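Alanine racemase 1 (Caldanaerobacter subterraneus subsp. tengcongensis MB4, PDB 4Y2W) belongs to the alanine racemase family, pairing an N-terminal TIM-type barrel domain with a C-terminal beta-rich domain in a two-subunit assembly. Local coordinates at residues A43-G47 with Q360-S364; I228-A232 with L244-L248; R10-D16 with V370-Y376. The protein carries 1 engineered substitution. One frame throughout, in Å; residues are numbered along the deposited sequence.

Interaction 1 of 3, residues A43-G47 with Q360-S364; sequences AYGHG and QEVFS. With ALA (alanine), chain F.
The alanine pocket lies where the two domains meet, and Tyr44 and Gln360 bring one side chain from each domain to it. They lie side by side and point the same way. CE2 of Tyr44 is 3.8 Å from CG of Gln360, so the ring rests against the methylene part of the glutamine. The bound alanine comes to the edge of the tyrosine ring, near its plane, with its N 3.9 Å from Tyr44 OH. The Tyr44 side chain is also about 3 Å, nearest atoms, from a phosphate ion that probably comes from the crystallisation liquor. Met316 of the second subunit packs on Tyr44, and Tyr287 of that subunit packs on Gln360.

Behind the pocket the contact is aromatic. His46 and Phe363 form an edge-to-face pair, with centroids 5.0 Å apart and planes at 61°. The histidine edge leads with CE1, which stands 3.9 Å above the phenyl plane, over the ring centre. With chi1 near -69°, the imidazole folds back beside its own backbone N. This brings His46 ND1 to Tyr44 O at 2.8 Å, with the donor above the carbonyl plane. A second, weak bond runs from the same ND1 to Ala43 O. Together these bonds limit the rotation of the ring. Tyr44 O lies near Phe363 CB, 3.4 Å away, oblique to the ring. Phe363 packs further on Ile227 and Leu248. No hydrogen bond joins the two segments directly. The arrangement is that of a ligand pocket at a domain boundary, with the helix after the first barrel strand, 40-45, packed against helix 359-365.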
ATOM      1  N   ALA A  43      -6.813   9.879   4.064  1.00 41.10           N
ATOM      2  CA  ALA A  43      -6.953  11.082   3.245  1.00 40.82           C
ATOM      3  C   ALA A  43      -6.460  10.838   1.823  1.00 40.61           C
ATOM      4  O   ALA A  43      -5.747  11.667   1.251  1.00 40.77           O
ATOM      5  CB  ALA A  43      -6.215  12.255   3.884  1.00 40.81           C
ATOM      6  N   TYR A  44      -6.851   9.697   1.260  1.00 40.65           N
ATOM      7  CA  TYR A  44      -6.373   9.263  -0.051  1.00 40.90           C
ATOM      8  C   TYR A  44      -4.846   9.348  -0.119  1.00 40.57           C
ATOM      9  O   TYR A  44      -4.284  10.006  -0.992  1.00 41.26           O
ATOM     10  CB  TYR A  44      -7.019  10.090  -1.175  1.00 41.42           C
ATOM     11  CG  TYR A  44      -8.527   9.969  -1.247  1.00 41.94           C
ATOM     12  CD1 TYR A  44      -9.343  10.741  -0.431  1.00 42.12           C
ATOM     13  CD2 TYR A  44      -9.136   9.082  -2.129  1.00 42.86           C
ATOM     14  CE1 TYR A  44     -10.722  10.636  -0.489  1.00 42.21           C
ATOM     15  CE2 TYR A  44     -10.517   8.970  -2.197  1.00 42.95           C
ATOM     16  CZ  TYR A  44     -11.305   9.751  -1.371  1.00 43.02           C
ATOM     17  OH  TYR A  44     -12.676   9.651  -1.427  1.00 43.54           O
ATOM     18  N   GLY A  45      -4.183   8.706   0.839  1.00 40.74           N
ATOM     19  CA  GLY A  45      -2.724   8.631   0.866  1.00 41.06           C
ATOM     20  C   GLY A  45      -1.968   9.897   1.246  1.00 40.69           C
ATOM     21  O   GLY A  45      -0.739   9.920   1.168  1.00 41.27           O
ATOM     22  N   HIS A  46      -2.682  10.942   1.667  1.00 40.09           N
ATOM     23  CA  HIS A  46      -2.052  12.214   2.046  1.00 39.61           C
ATOM     24  C   HIS A  46      -1.737  12.301   3.546  1.00 39.25           C
ATOM     25  O   HIS A  46      -0.988  13.183   3.969  1.00 38.83           O
ATOM     26  CB  HIS A  46      -2.948  13.398   1.653  1.00 39.25           C
ATOM     27  CG  HIS A  46      -3.073  13.610   0.175  1.00 38.83           C
ATOM     28  ND1 HIS A  46      -3.700  12.709  -0.657  1.00 38.43           N
ATOM     29  CD2 HIS A  46      -2.671  14.634  -0.616  1.00 38.42           C
ATOM     30  CE1 HIS A  46      -3.668  13.161  -1.899  1.00 38.10           C
ATOM     31  NE2 HIS A  46      -3.053  14.330  -1.901  1.00 37.68           N
ATOM     32  N   GLY A  47      -2.310  11.396   4.342  1.00 39.81           N
ATOM     33  CA  GLY A  47      -2.184  11.436   5.804  1.00 39.56           C
ATOM     34  C   GLY A  47      -3.372  12.148   6.429  1.00 39.66           C
ATOM     35  O   GLY A  47      -3.506  13.363   6.309  1.00 39.54           O
ATOM     36  N   GLN A 360      -8.059   7.534  -7.567  1.00 40.02           N
ATOM     37  CA  GLN A 360      -8.209   7.090  -6.186  1.00 38.55           C
ATOM     38  C   GLN A 360      -7.312   5.892  -5.863  1.00 37.45           C
ATOM     39  O   GLN A 360      -6.674   5.877  -4.813  1.00 37.54           O
ATOM     40  CB  GLN A 360      -9.670   6.769  -5.867  1.00 38.44           C
ATOM     41  CG  GLN A 360     -10.581   7.993  -5.837  1.00 39.30           C
ATOM     42  CD  GLN A 360     -11.401   8.178  -7.105  1.00 39.10           C
ATOM     43  OE1 GLN A 360     -10.921   7.948  -8.212  1.00 39.55           O
ATOM     44  NE2 GLN A 360     -12.647   8.598  -6.942  1.00 39.07           N
ATOM     45  N   GLU A 361      -7.256   4.905  -6.759  1.00 36.03           N
ATOM     46  CA  GLU A 361      -6.436   3.711  -6.519  1.00 35.64           C
ATOM     47  C   GLU A 361      -4.931   4.003  -6.568  1.00 35.68           C
ATOM     48  O   GLU A 361      -4.154   3.379  -5.842  1.00 35.11           O
ATOM     49  CB  GLU A 361      -6.775   2.588  -7.502  1.00 35.49           C
ATOM     50  CG  GLU A 361      -6.109   1.260  -7.150  1.00 35.58           C
ATOM     51  CD  GLU A 361      -6.512   0.119  -8.066  1.00 36.00           C
ATOM     52  OE1 GLU A 361      -6.636   0.327  -9.293  1.00 36.51           O
ATOM     53  OE2 GLU A 361      -6.689  -1.004  -7.555  1.00 36.21           O
ATOM     54  N   VAL A 362      -4.527   4.947  -7.419  1.00 35.15           N
ATOM     55  CA  VAL A 362      -3.123   5.334  -7.527  1.00 34.72           C
ATOM     56  C   VAL A 362      -2.636   5.945  -6.210  1.00 35.50           C
ATOM     57  O   VAL A 362      -1.597   5.547  -5.683  1.00 35.17           O
ATOM     58  CB  VAL A 362      -2.891   6.325  -8.687  1.00 33.96           C
ATOM     59  CG1 VAL A 362      -1.462   6.860  -8.670  1.00 33.85           C
ATOM     60  CG2 VAL A 362      -3.196   5.657 -10.022  1.00 33.85           C
ATOM     61  N   PHE A 363      -3.393   6.905  -5.686  1.00 36.63           N
ATOM     62  CA  PHE A 363      -3.084   7.517  -4.397  1.00 37.64           C
ATOM     63  C   PHE A 363      -3.025   6.484  -3.269  1.00 38.55           C
ATOM     64  O   PHE A 363      -2.133   6.537  -2.418  1.00 39.19           O
ATOM     65  CB  PHE A 363      -4.116   8.593  -4.038  1.00 38.20           C
ATOM     66  CG  PHE A 363      -3.891   9.929  -4.713  1.00 39.22           C
ATOM     67  CD1 PHE A 363      -2.624  10.514  -4.759  1.00 39.46           C
ATOM     68  CD2 PHE A 363      -4.962  10.630  -5.260  1.00 39.52           C
ATOM     69  CE1 PHE A 363      -2.431  11.749  -5.365  1.00 39.20           C
ATOM     70  CE2 PHE A 363      -4.773  11.867  -5.858  1.00 39.73           C
ATOM     71  CZ  PHE A 363      -3.507  12.428  -5.911  1.00 39.41           C
ATOM     72  N   SER A 364      -3.965   5.542  -3.269  1.00 38.53           N
ATOM     73  CA  SER A 364      -4.030   4.514  -2.228  1.00 38.91           C
ATOM     74  C   SER A 364      -2.896   3.484  -2.320  1.00 39.15           C
ATOM     75  O   SER A 364      -2.644   2.741  -1.374  1.00 39.28           O
ATOM     76  CB  SER A 364      -5.384   3.797  -2.275  1.00 39.40           C
ATOM     77  OG  SER A 364      -5.488   2.932  -3.397  1.00 38.65           O
TER
HETATM   78  N   ALA F 402     -14.096   7.251  -4.213  1.00 54.09           N
HETATM   79  CA  ALA F 402     -15.205   6.455  -3.596  1.00 54.16           C
HETATM   80  C   ALA F 402     -15.170   4.978  -4.014  1.00 54.19           C
HETATM   81  O   ALA F 402     -15.681   4.112  -3.301  1.00 53.80           O
HETATM   82  CB  ALA F 402     -16.554   7.072  -3.942  1.00 54.62           C
HETATM   83  OXT ALA F 402     -14.643   4.602  -5.066  1.00 53.31           O

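Interaction 2 of 3, residues I228-A232 with L244-L248; sequences ILFGA and LRETL
This is a buried contact between two parts of the linker that runs from the last barrel strand, 222-224, to the long strand 248-260. Thr247 and Leu244 reach from residues 244-248 toward the turn at 228-232. The one hydrogen bond across the contact is from Thr247 OG1 to Phe230 O, 2.8 Å long. The hydroxyl lies above the carbonyl plane, 69° out of it, with an angle of 90° at the carbonyl oxygen, far from the C=O direction. Chi1 of Thr247 is near 53°, which sets OG1 between the backbone N and the carbonyl carbon. CG2 then faces the 3-10 segment 228-229, 3.7 Å from Leu229 O.

Leu244 makes the apolar half of the contact. Its CD2 meets Ile228 O at 3.5 Å. Its CD1 lies 4.2 Å from Ile228 CG1, and the two side chains cross at about a right angle. The same CD1 reaches the backbone of Ala232, 4.0 Å from its N. Gly231 has positive phi, and its CA passes 3.6 Å from Arg245 O. The CB of Arg245 is directed away from 228-232, and its NH2 forms a salt bridge with Asp16 OD2. The Phe230 ring meets the rings of Tyr44 and His46, and Thr247 OG1 has a further weak bond to His46 NE2. The chemistry implies a hold by one hydroxyl bond of poor direction, backed by apolar packing.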
ATOM      1  N   ILE A 228     -11.839  14.906  -5.188  1.00 48.10           N
ATOM      2  CA  ILE A 228     -11.799  16.253  -5.751  1.00 49.30           C
ATOM      3  C   ILE A 228     -11.047  17.246  -4.855  1.00 47.98           C
ATOM      4  O   ILE A 228     -10.440  18.194  -5.349  1.00 46.42           O
ATOM      5  CB  ILE A 228     -13.225  16.755  -6.066  1.00 51.50           C
ATOM      6  CG1 ILE A 228     -13.182  17.888  -7.095  1.00 53.18           C
ATOM      7  CG2 ILE A 228     -13.957  17.169  -4.794  1.00 51.82           C
ATOM      8  CD1 ILE A 228     -14.502  18.085  -7.810  1.00 53.95           C
ATOM      9  N   LEU A 229     -11.068  17.006  -3.546  1.00 47.20           N
ATOM     10  CA  LEU A 229     -10.293  17.810  -2.604  1.00 46.43           C
ATOM     11  C   LEU A 229      -8.781  17.643  -2.796  1.00 46.21           C
ATOM     12  O   LEU A 229      -7.999  18.458  -2.296  1.00 46.16           O
ATOM     13  CB  LEU A 229     -10.655  17.441  -1.162  1.00 46.61           C
ATOM     14  CG  LEU A 229     -12.097  17.676  -0.699  1.00 46.61           C
ATOM     15  CD1 LEU A 229     -12.347  16.969   0.627  1.00 46.47           C
ATOM     16  CD2 LEU A 229     -12.404  19.163  -0.583  1.00 46.40           C
ATOM     17  N   PHE A 230      -8.373  16.592  -3.512  1.00 45.33           N
ATOM     18  CA  PHE A 230      -6.957  16.261  -3.685  1.00 44.92           C
ATOM     19  C   PHE A 230      -6.465  16.439  -5.129  1.00 44.95           C
ATOM     20  O   PHE A 230      -5.555  15.740  -5.586  1.00 44.76           O
ATOM     21  CB  PHE A 230      -6.707  14.847  -3.142  1.00 44.06           C
ATOM     22  CG  PHE A 230      -7.165  14.675  -1.719  1.00 43.78           C
ATOM     23  CD1 PHE A 230      -6.400  15.169  -0.666  1.00 43.45           C
ATOM     24  CD2 PHE A 230      -8.384  14.075  -1.430  1.00 43.65           C
ATOM     25  CE1 PHE A 230      -6.829  15.041   0.647  1.00 43.37           C
ATOM     26  CE2 PHE A 230      -8.818  13.947  -0.117  1.00 43.26           C
ATOM     27  CZ  PHE A 230      -8.039  14.425   0.922  1.00 42.93           C
ATOM     28  N   GLY A 231      -7.064  17.400  -5.830  1.00 45.25           N
ATOM     29  CA  GLY A 231      -6.557  17.872  -7.116  1.00 44.68           C
ATOM     30  C   GLY A 231      -6.804  16.966  -8.304  1.00 44.00           C
ATOM     31  O   GLY A 231      -6.074  17.031  -9.289  1.00 44.05           O
ATOM     32  N   ALA A 232      -7.831  16.126  -8.224  1.00 44.08           N
ATOM     33  CA  ALA A 232      -8.172  15.229  -9.325  1.00 44.82           C
ATOM     34  C   ALA A 232      -9.683  15.117  -9.507  1.00 45.69           C
ATOM     35  O   ALA A 232     -10.457  15.424  -8.604  1.00 44.66           O
ATOM     36  CB  ALA A 232      -7.567  13.854  -9.086  1.00 44.98           C
ATOM     37  N   LEU A 244      -8.750  23.571  -9.653  1.00 59.55           N
ATOM     38  CA  LEU A 244      -8.019  22.757  -8.684  1.00 58.66           C
ATOM     39  C   LEU A 244      -6.518  23.030  -8.721  1.00 56.62           C
ATOM     40  O   LEU A 244      -5.956  23.320  -9.781  1.00 54.91           O
ATOM     41  CB  LEU A 244      -8.285  21.266  -8.924  1.00 58.75           C
ATOM     42  CG  LEU A 244      -9.745  20.823  -8.784  1.00 59.59           C
ATOM     43  CD1 LEU A 244      -9.920  19.372  -9.214  1.00 59.69           C
ATOM     44  CD2 LEU A 244     -10.254  21.025  -7.365  1.00 58.94           C
ATOM     45  N   ARG A 245      -5.886  22.943  -7.549  1.00 54.40           N
ATOM     46  CA  ARG A 245      -4.432  23.040  -7.427  1.00 53.33           C
ATOM     47  C   ARG A 245      -3.843  21.682  -7.054  1.00 50.40           C
ATOM     48  O   ARG A 245      -4.524  20.825  -6.491  1.00 49.57           O
ATOM     49  CB  ARG A 245      -4.037  24.098  -6.389  1.00 54.22           C
ATOM     50  CG  ARG A 245      -4.590  25.482  -6.696  1.00 55.67           C
ATOM     51  CD  ARG A 245      -3.703  26.618  -6.202  1.00 56.76           C
ATOM     52  NE  ARG A 245      -3.530  26.642  -4.746  1.00 57.80           N
ATOM     53  CZ  ARG A 245      -2.483  26.149  -4.077  1.00 57.19           C
ATOM     54  NH1 ARG A 245      -1.466  25.559  -4.705  1.00 56.17           N
ATOM     55  NH2 ARG A 245      -2.452  26.250  -2.752  1.00 56.85           N
ATOM     56  N   GLU A 246      -2.570  21.500  -7.379  1.00 47.81           N
ATOM     57  CA  GLU A 246      -1.881  20.241  -7.141  1.00 46.96           C
ATOM     58  C   GLU A 246      -1.630  20.067  -5.649  1.00 45.14           C
ATOM     59  O   GLU A 246      -1.025  20.938  -5.017  1.00 45.62           O
ATOM     60  CB  GLU A 246      -0.557  20.222  -7.905  1.00 47.69           C
ATOM     61  CG  GLU A 246       0.058  18.845  -8.072  1.00 47.47           C
ATOM     62  CD  GLU A 246       1.322  18.893  -8.904  1.00 47.36           C
ATOM     63  OE1 GLU A 246       1.261  18.496 -10.081  1.00 47.74           O
ATOM     64  OE2 GLU A 246       2.366  19.355  -8.390  1.00 46.41           O
ATOM     65  N   THR A 247      -2.103  18.950  -5.096  1.00 42.69           N
ATOM     66  CA  THR A 247      -2.049  18.704  -3.654  1.00 42.11           C
ATOM     67  C   THR A 247      -0.942  17.741  -3.232  1.00 42.46           C
ATOM     68  O   THR A 247      -0.465  17.810  -2.097  1.00 42.87           O
ATOM     69  CB  THR A 247      -3.386  18.149  -3.133  1.00 41.64           C
ATOM     70  OG1 THR A 247      -3.765  17.004  -3.904  1.00 41.30           O
ATOM     71  CG2 THR A 247      -4.474  19.199  -3.230  1.00 42.16           C
ATOM     72  N   LEU A 248      -0.542  16.844  -4.133  1.00 42.09           N
ATOM     73  CA  LEU A 248       0.482  15.845  -3.831  1.00 41.72           C
ATOM     74  C   LEU A 248       1.558  15.783  -4.904  1.00 42.18           C
ATOM     75  O   LEU A 248       1.249  15.753  -6.095  1.00 42.53           O
ATOM     76  CB  LEU A 248      -0.160  14.468  -3.695  1.00 40.76           C
ATOM     77  CG  LEU A 248       0.788  13.300  -3.405  1.00 40.33           C
ATOM     78  CD1 LEU A 248       0.098  12.283  -2.507  1.00 40.11           C
ATOM     79  CD2 LEU A 248       1.309  12.639  -4.678  1.00 40.51           C
TER

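Interaction 3 of 3, residues R10-D16 with V370-Y376; sequences RVEVYLD and VPRVYFY
Five backbone hydrogen bonds join residues 10-16 and 370-376, whose strands 10-14 and 372-376 run parallel. Val11 N bonds to Pro371 O, and Val11 O accepts from Val373 N. Val13 N bonds to Val373 O at 2.7 Å, and Val13 O accepts from Phe375 N. Leu15 N then bonds to Phe375 O at 2.9 Å, carrying the ladder into the start of helix 15-28. One side-chain bond braces each segment from within. Tyr14 OH bonds to Glu12 OE1 at 2.7 Å, from above the carboxylate plane, and Arg249 forms a salt bridge with the same oxygen. Arg372 curls back so that NH1 meets Val370 O, in the carbonyl plane.

On one face of the sheet Tyr14 and Phe375 have similar first torsions (-67° and -72°), and their rings lean the same way. The ring planes are near parallel but slid apart, with centroids 5.2 Å from each other. Phe375 CE1 also lies 3.8 Å from Glu12 CG. On the other face Val13 CB lies 3.6 Å from Tyr374 CD1. Val370, just before the strand, puts CG1 3.7 Å from Val11 CG2. Past the end of strand 10-14, Asp16 CB lies beside Tyr376 CD1, 3.7 Å away. Strand 10-14 lies between strands 372-376 and 248-260 in the mixed sheet, consistent with the beta-rich C-terminal domain of alanine racemases, which takes in a strand from near the N-terminus.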
ATOM      1  N   ARG A  10       9.671  10.124  -1.418  1.00 38.58           N
ATOM      2  CA  ARG A  10       8.733  10.796  -0.516  1.00 38.87           C
ATOM      3  C   ARG A  10       7.490  11.331  -1.213  1.00 39.52           C
ATOM      4  O   ARG A  10       7.458  11.488  -2.435  1.00 39.85           O
ATOM      5  CB  ARG A  10       9.430  11.968   0.176  1.00 39.11           C
ATOM      6  CG  ARG A  10       9.817  13.108  -0.761  1.00 39.10           C
ATOM      7  CD  ARG A  10      10.679  14.142  -0.058  1.00 39.72           C
ATOM      8  NE  ARG A  10      11.979  13.601   0.339  1.00 40.13           N
ATOM      9  CZ  ARG A  10      12.881  14.257   1.065  1.00 40.65           C
ATOM     10  NH1 ARG A  10      12.648  15.494   1.489  1.00 40.01           N
ATOM     11  NH2 ARG A  10      14.029  13.670   1.371  1.00 41.85           N
ATOM     12  N   VAL A  11       6.473  11.624  -0.404  1.00 39.73           N
ATOM     13  CA  VAL A  11       5.289  12.345  -0.847  1.00 39.13           C
ATOM     14  C   VAL A  11       5.311  13.723  -0.206  1.00 38.34           C
ATOM     15  O   VAL A  11       5.446  13.838   1.009  1.00 38.23           O
ATOM     16  CB  VAL A  11       3.996  11.593  -0.462  1.00 39.46           C
ATOM     17  CG1 VAL A  11       2.817  12.543  -0.310  1.00 40.04           C
ATOM     18  CG2 VAL A  11       3.680  10.534  -1.504  1.00 39.98           C
ATOM     19  N   GLU A  12       5.198  14.760  -1.030  1.00 38.47           N
ATOM     20  CA  GLU A  12       5.063  16.127  -0.540  1.00 39.70           C
ATOM     21  C   GLU A  12       3.590  16.523  -0.594  1.00 40.48           C
ATOM     22  O   GLU A  12       3.014  16.642  -1.684  1.00 41.99           O
ATOM     23  CB  GLU A  12       5.906  17.088  -1.386  1.00 39.46           C
ATOM     24  CG  GLU A  12       7.407  16.861  -1.282  1.00 38.96           C
ATOM     25  CD  GLU A  12       8.230  17.836  -2.112  1.00 38.93           C
ATOM     26  OE1 GLU A  12       7.662  18.537  -2.976  1.00 37.71           O
ATOM     27  OE2 GLU A  12       9.461  17.896  -1.904  1.00 39.77           O
ATOM     28  N   VAL A  13       2.981  16.705   0.578  1.00 39.47           N
ATOM     29  CA  VAL A  13       1.573  17.103   0.675  1.00 39.60           C
ATOM     30  C   VAL A  13       1.450  18.616   0.843  1.00 40.55           C
ATOM     31  O   VAL A  13       2.007  19.192   1.780  1.00 40.67           O
ATOM     32  CB  VAL A  13       0.873  16.396   1.853  1.00 38.95           C
ATOM     33  CG1 VAL A  13      -0.525  16.955   2.081  1.00 38.55           C
ATOM     34  CG2 VAL A  13       0.820  14.901   1.597  1.00 39.17           C
ATOM     35  N   TYR A  14       0.709  19.247  -0.064  1.00 41.96           N
ATOM     36  CA  TYR A  14       0.514  20.696  -0.046  1.00 42.49           C
ATOM     37  C   TYR A  14      -0.834  21.031   0.570  1.00 42.25           C
ATOM     38  O   TYR A  14      -1.859  21.039  -0.106  1.00 42.19           O
ATOM     39  CB  TYR A  14       0.658  21.267  -1.459  1.00 43.46           C
ATOM     40  CG  TYR A  14       2.074  21.131  -1.957  1.00 44.05           C
ATOM     41  CD1 TYR A  14       2.537  19.921  -2.460  1.00 44.99           C
ATOM     42  CD2 TYR A  14       2.967  22.189  -1.868  1.00 44.84           C
ATOM     43  CE1 TYR A  14       3.845  19.774  -2.888  1.00 45.49           C
ATOM     44  CE2 TYR A  14       4.278  22.055  -2.295  1.00 45.83           C
ATOM     45  CZ  TYR A  14       4.710  20.842  -2.806  1.00 45.79           C
ATOM     46  OH  TYR A  14       6.007  20.698  -3.234  1.00 46.82           O
ATOM     47  N   LEU A  15      -0.807  21.308   1.870  1.00 42.84           N
ATOM     48  CA  LEU A  15      -2.018  21.534   2.657  1.00 42.90           C
ATOM     49  C   LEU A  15      -2.810  22.752   2.195  1.00 42.47           C
ATOM     50  O   LEU A  15      -4.039  22.720   2.187  1.00 41.14           O
ATOM     51  CB  LEU A  15      -1.665  21.675   4.139  1.00 42.54           C
ATOM     52  CG  LEU A  15      -1.100  20.407   4.782  1.00 42.58           C
ATOM     53  CD1 LEU A  15      -0.375  20.749   6.073  1.00 42.59           C
ATOM     54  CD2 LEU A  15      -2.196  19.375   5.022  1.00 42.79           C
ATOM     55  N   ASP A  16      -2.108  23.819   1.817  1.00 43.78           N
ATOM     56  CA  ASP A  16      -2.761  25.037   1.310  1.00 44.84           C
ATOM     57  C   ASP A  16      -3.483  24.819  -0.033  1.00 44.58           C
ATOM     58  O   ASP A  16      -4.387  25.577  -0.382  1.00 44.84           O
ATOM     59  CB  ASP A  16      -1.767  26.204   1.212  1.00 45.39           C
ATOM     60  CG  ASP A  16      -0.568  25.890   0.334  1.00 46.17           C
ATOM     61  OD1 ASP A  16       0.342  25.166   0.794  1.00 46.51           O
ATOM     62  OD2 ASP A  16      -0.524  26.388  -0.808  1.00 47.46           O
ATOM     63  N   VAL A 370       6.572   5.107   2.287  1.00 32.95           N
ATOM     64  CA  VAL A 370       6.733   6.460   1.768  1.00 32.96           C
ATOM     65  C   VAL A 370       6.365   7.492   2.838  1.00 33.72           C
ATOM     66  O   VAL A 370       5.192   7.630   3.188  1.00 34.46           O
ATOM     67  CB  VAL A 370       5.842   6.684   0.529  1.00 33.48           C
ATOM     68  CG1 VAL A 370       6.022   8.094  -0.023  1.00 33.49           C
ATOM     69  CG2 VAL A 370       6.141   5.641  -0.540  1.00 34.06           C
ATOM     70  N   PRO A 371       7.359   8.232   3.367  1.00 33.75           N
ATOM     71  CA  PRO A 371       6.998   9.263   4.336  1.00 33.51           C
ATOM     72  C   PRO A 371       6.238  10.411   3.683  1.00 33.75           C
ATOM     73  O   PRO A 371       6.428  10.678   2.495  1.00 33.36           O
ATOM     74  CB  PRO A 371       8.351   9.742   4.854  1.00 33.00           C
ATOM     75  CG  PRO A 371       9.277   9.497   3.723  1.00 33.24           C
ATOM     76  CD  PRO A 371       8.809   8.212   3.110  1.00 33.27           C
ATOM     77  N   ARG A 372       5.380  11.066   4.461  1.00 34.54           N
ATOM     78  CA  ARG A 372       4.637  12.233   4.001  1.00 35.48           C
ATOM     79  C   ARG A 372       5.243  13.490   4.602  1.00 37.14           C
ATOM     80  O   ARG A 372       5.352  13.608   5.821  1.00 37.24           O
ATOM     81  CB  ARG A 372       3.164  12.132   4.396  1.00 35.32           C
ATOM     82  CG  ARG A 372       2.296  11.361   3.415  1.00 35.23           C
ATOM     83  CD  ARG A 372       2.631   9.881   3.380  1.00 35.08           C
ATOM     84  NE  ARG A 372       1.593   9.126   2.682  1.00 35.18           N
ATOM     85  CZ  ARG A 372       1.619   7.813   2.472  1.00 34.94           C
ATOM     86  NH1 ARG A 372       2.636   7.077   2.893  1.00 34.74           N
ATOM     87  NH2 ARG A 372       0.618   7.229   1.830  1.00 35.87           N
ATOM     88  N   VAL A 373       5.646  14.414   3.732  1.00 39.08           N
ATOM     89  CA  VAL A 373       6.170  15.713   4.136  1.00 39.92           C
ATOM     90  C   VAL A 373       5.092  16.754   3.848  1.00 41.08           C
ATOM     91  O   VAL A 373       4.437  16.693   2.806  1.00 41.54           O
ATOM     92  CB  VAL A 373       7.464  16.053   3.366  1.00 40.21           C
ATOM     93  CG1 VAL A 373       8.045  17.380   3.833  1.00 40.59           C
ATOM     94  CG2 VAL A 373       8.487  14.938   3.536  1.00 40.30           C
ATOM     95  N   TYR A 374       4.913  17.705   4.767  1.00 43.13           N
ATOM     96  CA  TYR A 374       3.786  18.643   4.714  1.00 44.02           C
ATOM     97  C   TYR A 374       4.211  20.094   4.506  1.00 45.08           C
ATOM     98  O   TYR A 374       5.136  20.580   5.159  1.00 44.88           O
ATOM     99  CB  TYR A 374       2.945  18.509   5.986  1.00 43.64           C
ATOM    100  CG  TYR A 374       2.242  17.176   6.057  1.00 43.48           C
ATOM    101  CD1 TYR A 374       1.043  16.963   5.385  1.00 43.30           C
ATOM    102  CD2 TYR A 374       2.793  16.115   6.766  1.00 43.04           C
ATOM    103  CE1 TYR A 374       0.403  15.735   5.429  1.00 42.98           C
ATOM    104  CE2 TYR A 374       2.157  14.885   6.820  1.00 43.05           C
ATOM    105  CZ  TYR A 374       0.964  14.701   6.147  1.00 42.56           C
ATOM    106  OH  TYR A 374       0.336  13.483   6.200  1.00 41.61           O
ATOM    107  N   PHE A 375       3.507  20.773   3.598  1.00 46.69           N
ATOM    108  CA  PHE A 375       3.810  22.153   3.215  1.00 47.52           C
ATOM    109  C   PHE A 375       2.598  23.073   3.365  1.00 48.96           C
ATOM    110  O   PHE A 375       1.458  22.656   3.169  1.00 47.19           O
ATOM    111  CB  PHE A 375       4.293  22.198   1.764  1.00 47.38           C
ATOM    112  CG  PHE A 375       5.674  21.645   1.571  1.00 47.16           C
ATOM    113  CD1 PHE A 375       5.868  20.288   1.361  1.00 46.81           C
ATOM    114  CD2 PHE A 375       6.782  22.482   1.601  1.00 48.01           C
ATOM    115  CE1 PHE A 375       7.142  19.777   1.178  1.00 46.80           C
ATOM    116  CE2 PHE A 375       8.060  21.977   1.424  1.00 47.48           C
ATOM    117  CZ  PHE A 375       8.239  20.623   1.210  1.00 46.89           C
ATOM    118  N   TYR A 376       2.869  24.330   3.710  1.00 52.96           N
ATOM    119  CA  TYR A 376       1.839  25.361   3.818  1.00 55.52           C
ATOM    120  C   TYR A 376       2.453  26.727   3.498  1.00 57.05           C
ATOM    121  O   TYR A 376       3.427  27.142   4.135  1.00 58.43           O
ATOM    122  CB  TYR A 376       1.220  25.357   5.220  1.00 56.25           C
ATOM    123  CG  TYR A 376      -0.086  26.119   5.311  1.00 58.37           C
ATOM    124  CD1 TYR A 376      -1.270  25.576   4.807  1.00 58.13           C
ATOM    125  CD2 TYR A 376      -0.141  27.382   5.903  1.00 59.56           C
ATOM    126  CE1 TYR A 376      -2.468  26.269   4.889  1.00 58.06           C
ATOM    127  CE2 TYR A 376      -1.336  28.082   5.988  1.00 59.29           C
ATOM    128  CZ  TYR A 376      -2.494  27.522   5.482  1.00 58.93           C
ATOM    129  OH  TYR A 376      -3.677  28.216   5.567  1.00 58.29           O
TER

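How the interactions relate
All three contacts are buried and meet where the barrel joins the C-terminal domain. Interaction 1 is closest to the chain centre and the only one that holds residues of the alanine pocket. It relies on ring packing. Interaction 2 joins parts of one linker through a single hydroxyl bond and leucine packing. Interaction 3 lies farthest out and is a strand pair with a backbone ladder. The three touch. Ala43 O packs against Phe230 CE1, linking interactions 1 and 2. Tyr374 OH and Arg372 NE probably bond to His46 O and Gly45 O, linking 3 to 1. A probable backbone bond from Tyr14 N to Thr247 O joins 2 and 3, as does packing of Leu248 CD1 on Val11 CG1.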